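Long-range contact in transcriptional regulator (Aquifex aeolicus, PDB 2EH3), which probably binds DNA as a TetR/AcrR-family transcription factor, through an N-terminal helix-turn-helix domain: residues Gly2-Ile7 / Tyr40-Ser45. Numbering follows the deposited sequence.
Sequences GTKERI and YFHFKS
Lys4 lays its CB over one face of the His42 imidazole, 3.9 Å from the ring centroid and 21° off the ring normal, a CH-pi contact that illustrates how the aliphatic part of a charged side chain can serve as packing surface. The opposite face of the imidazole is covered by Phe41 CD2. The side chains of Thr3 and His42 cross at about a right angle, which brings Thr3 CB to 3.8 Å from His42 NE2. With CG anti to the backbone N (chi1 -172°) and the chain extended beyond it, Lys4 runs on across Phe43, where its CG lies 3.7 Å from Phe43 CZ and its CE also touches the ring. A water then accepts from Lys4 NZ and donates to His42 O. Here the first helix of a TetR-type DNA-binding domain, helix 3-18, meets the C-terminal end of helix 36-42, the probable recognition helix of the predicted helix-turn-helix. An alanine in place of His42 would probably leave Lys4 CB and Thr3 without their aromatic partner and open a gap between the two helices. Deeper in, Ile7 CG2 packs 3.6 Å from Phe43 CE2, and both residues also touch Leu49 of helix 46-67.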
loop_
_atom_site.group_PDB
_atom_site.type_symbol
_atom_site.label_atom_id
_atom_site.label_comp_id
_atom_site.label_asym_id
_atom_site.label_seq_id
_atom_site.Cartn_x
_atom_site.Cartn_y
_atom_site.Cartn_z
ATOM N N GLY A 2 -29.047 16.116 -3.032
ATOM C CA GLY A 2 -29.518 17.075 -2.011
ATOM C C GLY A 2 -28.387 17.586 -1.146
ATOM O O GLY A 2 -27.216 17.496 -1.520
ATOM N N THR A 3 -28.741 18.104 0.025
ATOM C CA THR A 3 -27.764 18.654 0.945
ATOM C C THR A 3 -26.752 17.618 1.397
ATOM O O THR A 3 -25.563 17.928 1.497
ATOM C CB THR A 3 -28.472 19.265 2.162
ATOM O OG1 THR A 3 -29.350 20.305 1.709
ATOM C CG2 THR A 3 -27.486 19.833 3.115
ATOM N N LYS A 4 -27.204 16.392 1.670
ATOM C CA LYS A 4 -26.265 15.356 2.115
ATOM C C LYS A 4 -25.231 15.104 1.015
ATOM O O LYS A 4 -24.025 14.962 1.295
ATOM C CB LYS A 4 -27.009 14.063 2.453
ATOM C CG LYS A 4 -26.130 13.021 3.098
ATOM C CD LYS A 4 -26.906 11.743 3.456
ATOM C CE LYS A 4 -26.026 10.766 4.230
ATOM N NZ LYS A 4 -26.874 9.710 4.850
ATOM N N GLU A 5 -25.699 15.042 -0.228
ATOM C CA GLU A 5 -24.811 14.831 -1.356
ATOM C C GLU A 5 -23.822 15.978 -1.476
ATOM O O GLU A 5 -22.640 15.766 -1.746
ATOM C CB GLU A 5 -25.603 14.727 -2.663
ATOM C CG GLU A 5 -26.310 13.400 -2.879
ATOM C CD GLU A 5 -27.319 13.084 -1.806
ATOM O OE1 GLU A 5 -28.171 13.958 -1.490
ATOM O OE2 GLU A 5 -27.259 11.947 -1.283
ATOM N N ARG A 6 -24.286 17.204 -1.273
ATOM C CA ARG A 6 -23.370 18.332 -1.388
ATOM C C ARG A 6 -22.284 18.285 -0.313
ATOM O O ARG A 6 -21.102 18.554 -0.594
ATOM C CB ARG A 6 -24.136 19.660 -1.309
ATOM C CG ARG A 6 -24.965 19.930 -2.542
ATOM C CD ARG A 6 -24.970 21.414 -2.896
ATOM N NE ARG A 6 -25.795 22.206 -1.990
ATOM C CZ ARG A 6 -25.357 22.860 -0.919
ATOM N NH1 ARG A 6 -24.072 22.841 -0.579
ATOM N NH2 ARG A 6 -26.222 23.551 -0.190
ATOM N N ILE A 7 -22.673 17.947 0.907
ATOM C CA ILE A 7 -21.703 17.844 1.995
ATOM C C ILE A 7 -20.689 16.750 1.636
ATOM O O ILE A 7 -19.492 16.935 1.809
ATOM C CB ILE A 7 -22.404 17.481 3.308
ATOM C CG1 ILE A 7 -23.273 18.651 3.753
ATOM C CG2 ILE A 7 -21.389 17.128 4.394
ATOM C CD1 ILE A 7 -24.234 18.315 4.891
ATOM N N TYR A 40 -25.052 18.568 10.942
ATOM C CA TYR A 40 -25.399 17.610 11.973
ATOM C C TYR A 40 -26.728 16.911 11.792
ATOM O O TYR A 40 -26.973 15.860 12.413
ATOM C CB TYR A 40 -25.255 18.278 13.332
ATOM C CG TYR A 40 -23.780 18.477 13.656
ATOM C CD1 TYR A 40 -22.930 17.379 13.815
ATOM C CD2 TYR A 40 -23.228 19.749 13.744
ATOM C CE1 TYR A 40 -21.564 17.539 14.055
ATOM C CE2 TYR A 40 -21.859 19.928 13.981
ATOM C CZ TYR A 40 -21.035 18.815 14.133
ATOM O OH TYR A 40 -19.675 18.974 14.358
ATOM N N PHE A 41 -27.587 17.473 10.944
ATOM C CA PHE A 41 -28.856 16.819 10.663
ATOM C C PHE A 41 -28.545 15.532 9.878
ATOM O O PHE A 41 -29.181 14.497 10.098
ATOM C CB PHE A 41 -29.771 17.724 9.824
ATOM C CG PHE A 41 -31.039 17.047 9.359
ATOM C CD1 PHE A 41 -32.147 16.943 10.203
ATOM C CD2 PHE A 41 -31.129 16.539 8.072
ATOM C CE1 PHE A 41 -33.332 16.348 9.758
ATOM C CE2 PHE A 41 -32.302 15.941 7.612
ATOM C CZ PHE A 41 -33.411 15.849 8.461
ATOM N N HIS A 42 -27.544 15.595 9.000
ATOM C CA HIS A 42 -27.147 14.443 8.186
ATOM C C HIS A 42 -26.029 13.566 8.727
ATOM O O HIS A 42 -25.968 12.378 8.392
ATOM C CB HIS A 42 -26.742 14.898 6.781
ATOM C CG HIS A 42 -27.855 15.529 6.011
ATOM N ND1 HIS A 42 -28.921 14.809 5.520
ATOM C CD2 HIS A 42 -28.083 16.820 5.679
ATOM C CE1 HIS A 42 -29.760 15.634 4.918
ATOM N NE2 HIS A 42 -29.276 16.858 5.001
ATOM N N PHE A 43 -25.145 14.140 9.544
ATOM C CA PHE A 43 -23.997 13.405 10.099
ATOM C C PHE A 43 -23.805 13.756 11.570
ATOM O O PHE A 43 -23.694 14.915 11.914
ATOM C CB PHE A 43 -22.724 13.779 9.316
ATOM C CG PHE A 43 -22.802 13.455 7.842
ATOM C CD1 PHE A 43 -22.652 12.125 7.392
ATOM C CD2 PHE A 43 -23.050 14.454 6.891
ATOM C CE1 PHE A 43 -22.751 11.820 6.029
ATOM C CE2 PHE A 43 -23.152 14.152 5.522
ATOM C CZ PHE A 43 -23.003 12.826 5.087
ATOM N N LYS A 44 -23.725 12.762 12.445
ATOM C CA LYS A 44 -23.559 13.102 13.840
ATOM C C LYS A 44 -22.128 13.495 14.199
ATOM O O LYS A 44 -21.892 14.171 15.211
ATOM C CB LYS A 44 -24.074 11.957 14.715
ATOM C CG LYS A 44 -25.590 11.760 14.559
ATOM C CD LYS A 44 -26.339 13.062 14.890
ATOM C CE LYS A 44 -27.796 13.044 14.429
ATOM N NZ LYS A 44 -27.952 13.435 12.994
ATOM N N SER A 45 -21.186 13.150 13.321
ATOM C CA SER A 45 -19.786 13.441 13.562
ATOM C C SER A 45 -18.954 13.384 12.287
ATOM O O SER A 45 -19.398 12.889 11.256
ATOM C CB SER A 45 -19.216 12.407 14.522
ATOM O OG SER A 45 -19.291 11.130 13.910
HETATM O O HOH W 1 -28.043 10.703 7.277
#